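Local coordinates for protein phytochromobilin synthase (Solanum lycopersicum, PDB 6KME) that binds biliverdin IX alpha and probably reduces it to phytochromobilin with electrons from ferredoxin, at residues Glu43-His47 with Thr48-Pro52; Ser185-Pro188 with His189-Ser192. The protein carries 1 engineered substitution. All coordinates share one frame; numbering follows the deposited sequence.

Contact 1. Residues Glu43-His47 with Thr48-Pro52; sequences ETNTH and TLLSP
T48 leaves the last turn of the helix with its backbone N bonded to T44 O at 3.0 Å. The bond is bent, 135° at the hydrogen, and T44 O also accepts from H47 N, a pairing of i+3 and i+4 donors as the helix gives out. T48 CG2, set between its own N and carbonyl carbon, comes within 3.6 Å of T44 O. T48 O turns back toward the helix and receives a CA-H...O contact from N45 CA at 3.3 Å. At L49 the chain is already extended, and CD1 of this leucine brushes N45 OD1 at 3.8 Å. L50 N donates to N45 OD1, 2.9 Å away and close to straight (175°). N45 can reach it because CG, beside its own backbone N (chi1 -81°), puts the amide alongside the departing chain, where OD1 meets L50 N. The L50 side chain then crosses that of T44 at about a right angle, CD2 meeting T44 CG2 at 3.8 Å, while T44 OG1 bonds A40 O and Y202 OH. From S51 the chain becomes an edge strand, paired through its backbone with E77. H47 and T48 also rest on M209 of helix 188-211, with H47 ND1 bonded to D210.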
ATOM      1  N   GLU A  43     -12.960  13.121   3.445  1.00 28.22           N
ATOM      2  CA  GLU A  43     -13.190  12.390   4.691  1.00 30.40           C
ATOM      3  C   GLU A  43     -12.089  12.673   5.706  1.00 29.72           C
ATOM      4  O   GLU A  43     -12.372  12.887   6.892  1.00 27.55           O
ATOM      5  CB  GLU A  43     -13.296  10.884   4.431  1.00 25.77           C
ATOM      6  CG  GLU A  43     -14.604  10.432   3.798  1.00 33.96           C
ATOM      7  CD  GLU A  43     -15.814  10.477   4.733  1.00 38.14           C
ATOM      8  OE1 GLU A  43     -15.759   9.949   5.872  1.00 36.64           O
ATOM      9  OE2 GLU A  43     -16.843  11.041   4.309  1.00 48.42           O
ATOM     10  N   THR A  44     -10.828  12.693   5.261  1.00 23.95           N
ATOM     11  CA  THR A  44      -9.732  12.964   6.189  1.00 31.89           C
ATOM     12  C   THR A  44      -9.912  14.317   6.872  1.00 26.98           C
ATOM     13  O   THR A  44      -9.684  14.451   8.081  1.00 22.59           O
ATOM     14  CB  THR A  44      -8.385  12.905   5.460  1.00 30.98           C
ATOM     15  OG1 THR A  44      -8.324  11.728   4.648  1.00 26.14           O
ATOM     16  CG2 THR A  44      -7.222  12.882   6.470  1.00 21.53           C
ATOM     17  N   ASN A  45     -10.349  15.329   6.121  1.00 26.47           N
ATOM     18  CA  ASN A  45     -10.537  16.649   6.703  1.00 24.53           C
ATOM     19  C   ASN A  45     -11.762  16.753   7.612  1.00 27.05           C
ATOM     20  O   ASN A  45     -12.007  17.837   8.150  1.00 28.28           O
ATOM     21  CB  ASN A  45     -10.608  17.697   5.594  1.00 30.16           C
ATOM     22  CG  ASN A  45      -9.227  18.109   5.100  1.00 42.94           C
ATOM     23  OD1 ASN A  45      -8.257  18.133   5.869  1.00 35.57           O
ATOM     24  ND2 ASN A  45      -9.130  18.434   3.819  1.00 43.97           N
ATOM     25  N   THR A  46     -12.544  15.694   7.809  1.00 24.58           N
ATOM     26  CA  THR A  46     -13.510  15.724   8.901  1.00 30.87           C
ATOM     27  C   THR A  46     -12.967  15.080  10.171  1.00 29.50           C
ATOM     28  O   THR A  46     -13.606  15.185  11.220  1.00 32.76           O
ATOM     29  CB  THR A  46     -14.834  15.048   8.498  1.00 27.56           C
ATOM     30  OG1 THR A  46     -14.628  13.646   8.268  1.00 26.08           O
ATOM     31  CG2 THR A  46     -15.408  15.691   7.234  1.00 31.59           C
ATOM     32  N   HIS A  47     -11.800  14.430  10.096  1.00 27.74           N
ATOM     33  CA  HIS A  47     -11.142  13.802  11.230  1.00 25.06           C
ATOM     34  C   HIS A  47      -9.924  14.571  11.713  1.00 28.23           C
ATOM     35  O   HIS A  47      -9.494  14.364  12.851  1.00 29.82           O
ATOM     36  CB  HIS A  47     -10.708  12.365  10.874  1.00 25.50           C
ATOM     37  CG  HIS A  47     -11.853  11.416  10.692  1.00 30.00           C
ATOM     38  ND1 HIS A  47     -12.230  10.510  11.661  1.00 24.85           N
ATOM     39  CD2 HIS A  47     -12.708  11.235   9.657  1.00 26.88           C
ATOM     40  CE1 HIS A  47     -13.268   9.813  11.231  1.00 25.56           C
ATOM     41  NE2 HIS A  47     -13.581  10.237  10.019  1.00 26.45           N
ATOM     42  N   THR A  48      -9.358  15.434  10.877  1.00 26.32           N
ATOM     43  CA  THR A  48      -8.174  16.217  11.202  1.00 26.50           C
ATOM     44  C   THR A  48      -8.110  17.344  10.177  1.00 28.79           C
ATOM     45  O   THR A  48      -9.083  17.602   9.465  1.00 33.40           O
ATOM     46  CB  THR A  48      -6.916  15.329  11.224  1.00 22.60           C
ATOM     47  OG1 THR A  48      -5.795  16.083  11.711  1.00 30.31           O
ATOM     48  CG2 THR A  48      -6.594  14.773   9.823  1.00 26.10           C
ATOM     49  N   LEU A  49      -6.975  18.026  10.099  1.00 29.77           N
ATOM     50  CA  LEU A  49      -6.755  19.032   9.070  1.00 27.33           C
ATOM     51  C   LEU A  49      -5.487  18.678   8.315  1.00 29.24           C
ATOM     52  O   LEU A  49      -4.396  18.673   8.894  1.00 30.61           O
ATOM     53  CB  LEU A  49      -6.655  20.438   9.669  1.00 33.86           C
ATOM     54  CG  LEU A  49      -6.420  21.538   8.627  1.00 35.58           C
ATOM     55  CD1 LEU A  49      -7.485  21.488   7.534  1.00 34.28           C
ATOM     56  CD2 LEU A  49      -6.381  22.905   9.284  1.00 33.09           C
ATOM     57  N   LEU A  50      -5.629  18.379   7.027  1.00 24.54           N
ATOM     58  CA  LEU A  50      -4.466  18.100   6.206  1.00 28.05           C
ATOM     59  C   LEU A  50      -3.715  19.385   5.896  1.00 31.33           C
ATOM     60  O   LEU A  50      -4.299  20.469   5.757  1.00 28.33           O
ATOM     61  CB  LEU A  50      -4.881  17.400   4.910  1.00 25.13           C
ATOM     62  CG  LEU A  50      -5.428  15.977   5.006  1.00 30.08           C
ATOM     63  CD1 LEU A  50      -6.067  15.558   3.679  1.00 32.48           C
ATOM     64  CD2 LEU A  50      -4.313  14.995   5.363  1.00 27.90           C
ATOM     65  N   SER A  51      -2.397  19.264   5.813  1.00 27.52           N
ATOM     66  CA  SER A  51      -1.577  20.363   5.346  1.00 37.08           C
ATOM     67  C   SER A  51      -0.766  19.896   4.140  1.00 33.55           C
ATOM     68  O   SER A  51      -0.538  18.693   3.972  1.00 29.03           O
ATOM     69  CB  SER A  51      -0.647  20.883   6.456  1.00 45.66           C
ATOM     70  OG  SER A  51       0.180  19.859   6.970  1.00 48.36           O
ATOM     71  N   PRO A  52      -0.353  20.808   3.265  1.00 37.32           N
ATOM     72  CA  PRO A  52       0.394  20.383   2.075  1.00 39.12           C
ATOM     73  C   PRO A  52       1.741  19.782   2.455  1.00 38.29           C
ATOM     74  O   PRO A  52       2.438  20.286   3.339  1.00 35.57           O
ATOM     75  CB  PRO A  52       0.559  21.685   1.283  1.00 45.67           C
ATOM     76  CG  PRO A  52       0.481  22.763   2.311  1.00 45.72           C
ATOM     77  CD  PRO A  52      -0.487  22.276   3.344  1.00 41.36           C
TER

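Contact 2. Residues Ser185-Pro188 with His189-Ser192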
ATOM      1  N   SER A 185     -12.603  -8.994 -14.009  1.00 25.54           N
ATOM      2  CA  SER A 185     -12.895  -8.322 -15.264  1.00 35.01           C
ATOM      3  C   SER A 185     -13.746  -7.082 -15.033  1.00 33.67           C
ATOM      4  O   SER A 185     -14.586  -7.037 -14.129  1.00 38.11           O
ATOM      5  CB  SER A 185     -13.617  -9.265 -16.221  1.00 44.63           C
ATOM      6  OG  SER A 185     -12.713 -10.239 -16.718  1.00 63.13           O
ATOM      7  N   SER A 186     -13.533  -6.075 -15.874  1.00 31.42           N
ATOM      8  CA  SER A 186     -14.186  -4.790 -15.661  1.00 35.29           C
ATOM      9  C   SER A 186     -15.677  -4.903 -15.931  1.00 39.38           C
ATOM     10  O   SER A 186     -16.100  -5.529 -16.902  1.00 37.08           O
ATOM     11  CB  SER A 186     -13.569  -3.721 -16.561  1.00 34.72           C
ATOM     12  OG  SER A 186     -12.195  -3.527 -16.260  1.00 36.20           O
ATOM     13  N   SER A 187     -16.474  -4.318 -15.045  1.00 35.38           N
ATOM     14  CA  SER A 187     -17.911  -4.191 -15.235  1.00 40.47           C
ATOM     15  C   SER A 187     -18.407  -3.108 -14.298  1.00 40.12           C
ATOM     16  O   SER A 187     -17.735  -2.786 -13.309  1.00 38.39           O
ATOM     17  CB  SER A 187     -18.642  -5.518 -14.956  1.00 41.06           C
ATOM     18  OG  SER A 187     -18.681  -5.815 -13.568  1.00 36.30           O
ATOM     19  N   PRO A 188     -19.565  -2.511 -14.584  1.00 43.24           N
ATOM     20  CA  PRO A 188     -20.120  -1.532 -13.634  1.00 37.12           C
ATOM     21  C   PRO A 188     -20.302  -2.090 -12.233  1.00 43.38           C
ATOM     22  O   PRO A 188     -20.000  -1.398 -11.251  1.00 39.32           O
ATOM     23  CB  PRO A 188     -21.459  -1.148 -14.278  1.00 40.48           C
ATOM     24  CG  PRO A 188     -21.239  -1.384 -15.745  1.00 42.62           C
ATOM     25  CD  PRO A 188     -20.354  -2.594 -15.826  1.00 36.31           C
ATOM     26  N   HIS A 189     -20.776  -3.331 -12.108  1.00 40.67           N
ATOM     27  CA  HIS A 189     -20.979  -3.903 -10.782  1.00 40.09           C
ATOM     28  C   HIS A 189     -19.657  -4.061 -10.033  1.00 37.73           C
ATOM     29  O   HIS A 189     -19.538  -3.657  -8.870  1.00 33.87           O
ATOM     30  CB  HIS A 189     -21.695  -5.246 -10.888  1.00 41.82           C
ATOM     31  CG  HIS A 189     -21.720  -6.003  -9.599  1.00 45.95           C
ATOM     32  ND1 HIS A 189     -22.572  -5.682  -8.565  1.00 46.10           N
ATOM     33  CD2 HIS A 189     -20.977  -7.048  -9.164  1.00 46.00           C
ATOM     34  CE1 HIS A 189     -22.362  -6.505  -7.553  1.00 45.85           C
ATOM     35  NE2 HIS A 189     -21.397  -7.341  -7.890  1.00 49.14           N
ATOM     36  N   ASN A 190     -18.647  -4.652 -10.682  1.00 31.62           N
ATOM     37  CA  ASN A 190     -17.380  -4.883  -9.993  1.00 29.40           C
ATOM     38  C   ASN A 190     -16.727  -3.576  -9.573  1.00 32.02           C
ATOM     39  O   ASN A 190     -16.170  -3.480  -8.474  1.00 29.87           O
ATOM     40  CB  ASN A 190     -16.426  -5.689 -10.874  1.00 29.68           C
ATOM     41  CG  ASN A 190     -16.769  -7.163 -10.895  1.00 36.84           C
ATOM     42  OD1 ASN A 190     -17.486  -7.647 -10.023  1.00 40.63           O
ATOM     43  ND2 ASN A 190     -16.249  -7.890 -11.885  1.00 28.51           N
ATOM     44  N   HIS A 191     -16.770  -2.557 -10.433  1.00 30.19           N
ATOM     45  CA  HIS A 191     -16.160  -1.289 -10.040  1.00 34.87           C
ATOM     46  C   HIS A 191     -16.961  -0.595  -8.946  1.00 34.89           C
ATOM     47  O   HIS A 191     -16.380   0.074  -8.079  1.00 27.84           O
ATOM     48  CB  HIS A 191     -15.991  -0.391 -11.262  1.00 34.75           C
ATOM     49  CG  HIS A 191     -14.845  -0.801 -12.141  1.00 39.70           C
ATOM     50  ND1 HIS A 191     -14.967  -0.960 -13.504  1.00 42.02           N
ATOM     51  CD2 HIS A 191     -13.556  -1.094 -11.844  1.00 39.23           C
ATOM     52  CE1 HIS A 191     -13.803  -1.328 -14.011  1.00 41.13           C
ATOM     53  NE2 HIS A 191     -12.929  -1.415 -13.023  1.00 36.53           N
ATOM     54  N   SER A 192     -18.289  -0.739  -8.969  1.00 31.64           N
ATOM     55  CA  SER A 192     -19.107  -0.224  -7.877  1.00 36.60           C
ATOM     56  C   SER A 192     -18.732  -0.883  -6.553  1.00 34.69           C
ATOM     57  O   SER A 192     -18.622  -0.208  -5.525  1.00 29.28           O
ATOM     58  CB  SER A 192     -20.590  -0.431  -8.193  1.00 36.91           C
ATOM     59  OG  SER A 192     -21.403  -0.155  -7.064  1.00 53.40           O
TER
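The flat amide of N190 meets S185 O with its ND2 at 2.9 Å; the oxygen lies only 2° out of the amide plane, and the donor in turn lies in the carbonyl plane of S185. This is a helix N-terminus, with S187 as the N-cap. The imidazole of H191 is approached obliquely, S186 CB standing 3.5 Å from its CE1, while N124 takes both polar ends, bonding S186 OG and H191 NE2. S187 OG accepts from N190 N at 3.1 Å, nearly straight at 168°; chi1 of 73° tucks the hydroxyl between backbone N and carbonyl carbon, facing the first turn. P188 follows as the first helical residue, a place that suits proline since no N-H is needed there. With an alanine at N190, S185 O would probably be left without this donor and the end of the strand less firmly tied to the helix. The regular i to i+4 pattern then starts with H191 N to S187 O at 3.0 Å. S192 N continues it to P188 O, 2.9 Å away.

In the fold
Starting at the N terminus, helix 34-47 ends in contact 1, which closes the short turn into strand 51-63, one outer strand of the seven-stranded antiparallel sheet. The chain then runs through the sheet strand by strand and through helices 141-147 and 151-160 before strand 180-185, the other outer strand, delivers it to contact 2, the turn into helix 188-211. The two contacts follow in series, neither nesting nor crossing; the centres of contact 1 and contact 2 are about 30 Å apart, and the nearest atoms of contact 1 and contact 2 about 15 Å. Helix 188-211 relates them: it begins at contact 2, and its later residues L206, M209 and D210 meet the helix end of contact 1.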